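Local structure of major pollen allergen Pla l 1 (Plantago lanceolata, 4Z8W) at residues G13-C17 / P119-R123; I50-G54 / L65-H71. The protein is a secreted plantain pollen allergen of the Ole e 1 family that binds a zinc ion in the crystal, though its biological role in pollen is not established. Residues are numbered along the deposited sequence.

Contact 1 (G13-C17 / P119-R123)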
loop_
_atom_site.group_PDB
_atom_site.type_symbol
_atom_site.label_atom_id
_atom_site.label_comp_id
_atom_site.label_asym_id
_atom_site.label_seq_id
_atom_site.Cartn_x
_atom_site.Cartn_y
_atom_site.Cartn_z
ATOM N N GLY A 13 -2.602 -1.587 -6.360
ATOM C CA GLY A 13 -1.643 -2.387 -5.587
ATOM C C GLY A 13 -2.417 -3.427 -4.785
ATOM O O GLY A 13 -3.633 -3.474 -4.821
ATOM N N GLU A 14 -1.662 -4.267 -4.090
ATOM C CA GLU A 14 -2.217 -5.365 -3.280
ATOM C C GLU A 14 -1.964 -5.204 -1.774
ATOM O O GLU A 14 -0.930 -4.634 -1.392
ATOM C CB GLU A 14 -1.617 -6.709 -3.733
ATOM C CG GLU A 14 -2.053 -7.198 -5.113
ATOM C CD GLU A 14 -1.269 -6.519 -6.221
ATOM O OE1 GLU A 14 -0.033 -6.732 -6.291
ATOM O OE2 GLU A 14 -1.877 -5.784 -7.024
ATOM N N VAL A 15 -2.852 -5.742 -0.918
ATOM C CA VAL A 15 -2.563 -5.812 0.511
ATOM C C VAL A 15 -2.688 -7.292 0.926
ATOM O O VAL A 15 -3.671 -7.948 0.559
ATOM C CB VAL A 15 -3.555 -4.919 1.320
ATOM C CG1 VAL A 15 -3.371 -5.075 2.849
ATOM C CG2 VAL A 15 -3.337 -3.457 0.928
ATOM N N TYR A 16 -1.735 -7.792 1.699
ATOM C CA TYR A 16 -1.781 -9.127 2.249
ATOM C C TYR A 16 -1.787 -9.144 3.817
ATOM O O TYR A 16 -1.381 -8.170 4.472
ATOM C CB TYR A 16 -0.503 -9.910 1.797
ATOM C CG TYR A 16 -0.412 -10.209 0.329
ATOM C CD1 TYR A 16 -0.021 -9.205 -0.595
ATOM C CD2 TYR A 16 -0.752 -11.451 -0.153
ATOM C CE1 TYR A 16 0.071 -9.473 -1.943
ATOM C CE2 TYR A 16 -0.668 -11.708 -1.524
ATOM C CZ TYR A 16 -0.282 -10.707 -2.410
ATOM O OH TYR A 16 -0.187 -10.964 -3.783
ATOM N N CYS A 17 -2.061 -10.310 4.369
ATOM C CA CYS A 17 -1.717 -10.656 5.772
ATOM C C CYS A 17 -0.417 -11.535 5.645
ATOM O O CYS A 17 -0.419 -12.557 5.013
ATOM C CB CYS A 17 -2.841 -11.512 6.419
ATOM S SG CYS A 17 -2.364 -12.055 8.115
ATOM N N PRO A 119 3.571 -4.367 -3.201
ATOM C CA PRO A 119 2.523 -4.850 -2.218
ATOM C C PRO A 119 2.860 -4.463 -0.772
ATOM O O PRO A 119 4.009 -4.202 -0.445
ATOM C CB PRO A 119 2.528 -6.383 -2.401
ATOM C CG PRO A 119 3.808 -6.702 -3.102
ATOM C CD PRO A 119 4.214 -5.490 -3.932
ATOM N N LEU A 120 1.845 -4.330 0.060
ATOM C CA LEU A 120 2.023 -4.046 1.486
ATOM C C LEU A 120 1.381 -5.179 2.269
ATOM O O LEU A 120 0.478 -5.847 1.768
ATOM C CB LEU A 120 1.288 -2.736 1.865
ATOM C CG LEU A 120 1.891 -1.456 1.259
ATOM C CD1 LEU A 120 0.814 -0.367 1.141
ATOM C CD2 LEU A 120 3.106 -1.043 2.058
ATOM N N SER A 121 1.817 -5.386 3.494
ATOM C CA SER A 121 1.172 -6.364 4.344
ATOM C C SER A 121 0.942 -5.860 5.791
ATOM O O SER A 121 1.768 -5.181 6.383
ATOM C CB SER A 121 2.019 -7.694 4.352
ATOM O OG SER A 121 3.336 -7.415 4.883
ATOM N N PHE A 122 -0.184 -6.227 6.353
ATOM C CA PHE A 122 -0.312 -6.307 7.789
ATOM C C PHE A 122 0.287 -7.657 8.285
ATOM O O PHE A 122 0.465 -8.595 7.525
ATOM C CB PHE A 122 -1.815 -6.302 8.126
ATOM C CG PHE A 122 -2.486 -4.968 7.929
ATOM C CD1 PHE A 122 -2.191 -3.903 8.786
ATOM C CD2 PHE A 122 -3.341 -4.743 6.842
ATOM C CE1 PHE A 122 -2.761 -2.631 8.600
ATOM C CE2 PHE A 122 -3.969 -3.494 6.682
ATOM C CZ PHE A 122 -3.707 -2.454 7.572
ATOM N N ARG A 123 0.526 -7.761 9.588
ATOM C CA ARG A 123 1.233 -8.924 10.119
ATOM C C ARG A 123 0.502 -9.544 11.313
ATOM O O ARG A 123 -0.034 -8.837 12.107
ATOM C CB ARG A 123 2.688 -8.550 10.418
ATOM C CG ARG A 123 3.515 -9.780 10.931
ATOM C CD ARG A 123 4.973 -9.352 11.099
ATOM N NE ARG A 123 5.174 -8.365 12.130
ATOM C CZ ARG A 123 6.366 -7.849 12.426
ATOM N NH1 ARG A 123 7.446 -8.156 11.682
ATOM N NH2 ARG A 123 6.474 -7.007 13.412
#
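Strands 13-17 and 120-123 run side by side in parallel, their axes 4.5 Å apart at closest and inclined by 20°. Three backbone hydrogen bonds join them: Leu120 N to Glu14 O at 3.1 Å, Tyr16 N to Leu120 O at 2.9 Å, and Phe122 N to Tyr16 O at 3.0 Å. The last is more bent, 132° at the hydrogen. Leu120 thus uses both its N and O on the residues flanking Val15, as parallel pairing requires, and the register pairs Val15 with Leu120 and Tyr16 with Ser121. Strand 8-18 also pairs with strands 62-68 and 31-32, so this ladder adds the C-terminal strand to the mixed sheet of the Ole e 1-like beta fold. Val15, Leu120 and Phe122 point inward and all touch Leu78 of strand 74-80 in the other sheet; Val15 CG1 packs 4.0 Å from Phe122 CD2. On the opposite face Tyr16 slants back toward Pro119, its CE1 4.0 Å from Pro119 CB. Cys17, on the inward face, is disulfide-bonded to Cys86.

Contact 2 (I50-G54 / L65-H71)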
loop_
_atom_site.group_PDB
_atom_site.type_symbol
_atom_site.label_atom_id
_atom_site.label_comp_id
_atom_site.label_asym_id
_atom_site.label_seq_id
_atom_site.Cartn_x
_atom_site.Cartn_y
_atom_site.Cartn_z
ATOM N N ILE A 50 -0.655 17.515 0.692
ATOM C CA ILE A 50 -1.703 18.416 0.227
ATOM C C ILE A 50 -2.685 17.791 -0.708
ATOM O O ILE A 50 -3.606 18.448 -1.119
ATOM C CB ILE A 50 -1.175 19.760 -0.313
ATOM C CG1 ILE A 50 -0.258 19.564 -1.510
ATOM C CG2 ILE A 50 -0.447 20.530 0.790
ATOM C CD1 ILE A 50 0.145 20.888 -2.134
ATOM N N TYR A 51 -2.506 16.508 -1.046
ATOM C CA TYR A 51 -3.500 15.779 -1.854
ATOM C C TYR A 51 -3.493 14.378 -1.291
ATOM O O TYR A 51 -2.393 13.773 -1.152
ATOM C CB TYR A 51 -3.134 15.767 -3.324
ATOM C CG TYR A 51 -4.039 14.970 -4.233
ATOM C CD1 TYR A 51 -5.183 15.539 -4.746
ATOM C CD2 TYR A 51 -3.727 13.640 -4.614
ATOM C CE1 TYR A 51 -6.028 14.864 -5.618
ATOM C CE2 TYR A 51 -4.598 12.927 -5.462
ATOM C CZ TYR A 51 -5.758 13.558 -5.949
ATOM O OH TYR A 51 -6.641 12.911 -6.820
ATOM N N SER A 52 -4.687 13.894 -0.959
ATOM C CA SER A 52 -4.871 12.605 -0.277
ATOM C C SER A 52 -6.085 11.916 -0.820
ATOM O O SER A 52 -7.051 12.593 -1.102
ATOM C CB SER A 52 -5.117 12.812 1.210
ATOM O OG SER A 52 -3.901 12.910 1.891
ATOM N N ILE A 53 -6.022 10.599 -0.987
ATOM C CA ILE A 53 -7.193 9.799 -1.398
ATOM C C ILE A 53 -7.147 8.392 -0.745
ATOM O O ILE A 53 -6.079 7.771 -0.677
ATOM C CB ILE A 53 -7.410 9.752 -2.892
ATOM C CG1 ILE A 53 -8.249 8.535 -3.265
ATOM C CG2 ILE A 53 -6.127 9.812 -3.641
ATOM C CD1 ILE A 53 -7.973 8.054 -4.646
ATOM N N GLY A 54 -8.309 7.939 -0.247
ATOM C CA GLY A 54 -8.455 6.686 0.500
ATOM C C GLY A 54 -9.276 5.694 -0.303
ATOM O O GLY A 54 -9.963 6.100 -1.208
ATOM N N LEU A 65 -7.092 3.258 -6.761
ATOM C CA LEU A 65 -7.450 4.587 -6.339
ATOM C C LEU A 65 -7.486 5.515 -7.543
ATOM O O LEU A 65 -6.504 5.565 -8.320
ATOM C CB LEU A 65 -6.463 5.079 -5.308
ATOM C CG LEU A 65 -6.074 4.159 -4.139
ATOM C CD1 LEU A 65 -4.881 4.794 -3.401
ATOM C CD2 LEU A 65 -7.227 3.902 -3.159
ATOM N N PRO A 66 -8.614 6.244 -7.730
ATOM C CA PRO A 66 -8.732 7.131 -8.932
ATOM C C PRO A 66 -8.102 8.464 -8.565
ATOM O O PRO A 66 -8.412 9.024 -7.538
ATOM C CB PRO A 66 -10.275 7.281 -9.110
ATOM C CG PRO A 66 -10.859 6.955 -7.773
ATOM C CD PRO A 66 -9.791 6.396 -6.837
ATOM N N VAL A 67 -7.127 8.909 -9.338
ATOM C CA VAL A 67 -6.377 10.135 -8.985
ATOM C C VAL A 67 -6.651 11.162 -10.100
ATOM O O VAL A 67 -6.725 10.787 -11.243
ATOM C CB VAL A 67 -4.890 9.775 -8.980
ATOM C CG1 VAL A 67 -3.968 11.028 -8.973
ATOM C CG2 VAL A 67 -4.649 8.835 -7.755
ATOM N N VAL A 68 -6.824 12.420 -9.754
ATOM C CA VAL A 68 -6.987 13.453 -10.782
ATOM C C VAL A 68 -5.715 14.300 -10.769
ATOM O O VAL A 68 -5.293 14.778 -9.699
ATOM C CB VAL A 68 -8.187 14.362 -10.429
ATOM C CG1 VAL A 68 -8.459 15.397 -11.552
ATOM C CG2 VAL A 68 -9.436 13.513 -10.118
ATOM N N GLY A 69 -5.117 14.498 -11.927
ATOM C CA GLY A 69 -4.002 15.461 -12.050
ATOM C C GLY A 69 -2.675 14.715 -11.893
ATOM O O GLY A 69 -2.663 13.544 -11.443
ATOM N N TYR A 70 -1.571 15.357 -12.280
ATOM C CA TYR A 70 -0.248 14.753 -12.046
ATOM C C TYR A 70 0.171 15.122 -10.614
ATOM O O TYR A 70 -0.316 16.135 -10.069
ATOM C CB TYR A 70 0.800 15.235 -13.074
ATOM C CG TYR A 70 0.487 14.864 -14.510
ATOM C CD1 TYR A 70 0.843 13.625 -15.033
ATOM C CD2 TYR A 70 -0.155 15.806 -15.369
ATOM C CE1 TYR A 70 0.569 13.314 -16.377
ATOM C CE2 TYR A 70 -0.429 15.517 -16.701
ATOM C CZ TYR A 70 -0.065 14.282 -17.189
ATOM O OH TYR A 70 -0.326 13.995 -18.495
ATOM N N HIS A 71 1.053 14.332 -9.984
ATOM C CA HIS A 71 1.483 14.694 -8.617
ATOM C C HIS A 71 2.888 14.285 -8.397
ATOM O O HIS A 71 3.449 13.521 -9.185
ATOM C CB HIS A 71 0.566 14.106 -7.501
ATOM C CG HIS A 71 -0.877 14.496 -7.616
ATOM N ND1 HIS A 71 -1.430 15.569 -6.947
ATOM C CD2 HIS A 71 -1.880 13.966 -8.366
ATOM C CE1 HIS A 71 -2.707 15.688 -7.280
ATOM N NE2 HIS A 71 -3.001 14.738 -8.148
#
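This is side-chain packing between two sheets: edge strand 51-54 of the antiparallel sheet lies over strand 65-68 of the mixed sheet and the turn that follows it. The strand axes stay 7.6 Å apart at closest and run roughly antiparallel at 157°, too far for backbone pairing. Tyr51 and Ile53, two residues apart on one face of their strand, fill the gap. Ile53 CD1 reaches 3.4 Å from Leu65 CB and 3.3 Å from Pro66 CD, very tight for apolar contacts, while Leu40 from the neighbouring strand 37-42 touches Ile53, Leu65 and Val67. Ile50 and Tyr51 together face Cys42 in a classic beta bulge. The Tyr51 ring stacks face to face on that of His71, centroids 3.9 Å apart and planes at 22°, and Tyr51 OH accepts a hydrogen bond from Val68 N at 3.0 Å. The imidazole is held at both nitrogens: His71 NE2 donates to Val68 O at 2.8 Å, closing the turn through Gly69, and ND1 is hydrogen-bonded to Asp44 OD2.

Contact 2 is nested along the chain inside the long loop closed by contact 1: strand 8-18 comes first, then 51-56 and 62-68, and finally 114-123. The two centres are 21 Å apart and the nearest atoms about 7 Å, so they do not touch. They are related through the mixed sheet, where strands 8-18 and 62-68 are antiparallel neighbours. Contact 1 builds that sheet sideways through the backbone; contact 2 ties it to the edge of the antiparallel sheet through side chains. Glu88, an assigned zinc ligand, is salt-bridged to Arg123 beside contact 1, while the modelled zinc ion is bound by Asp45 and Asp73, whose side chains are each about 8 Å from the side chain of His71 in contact 2.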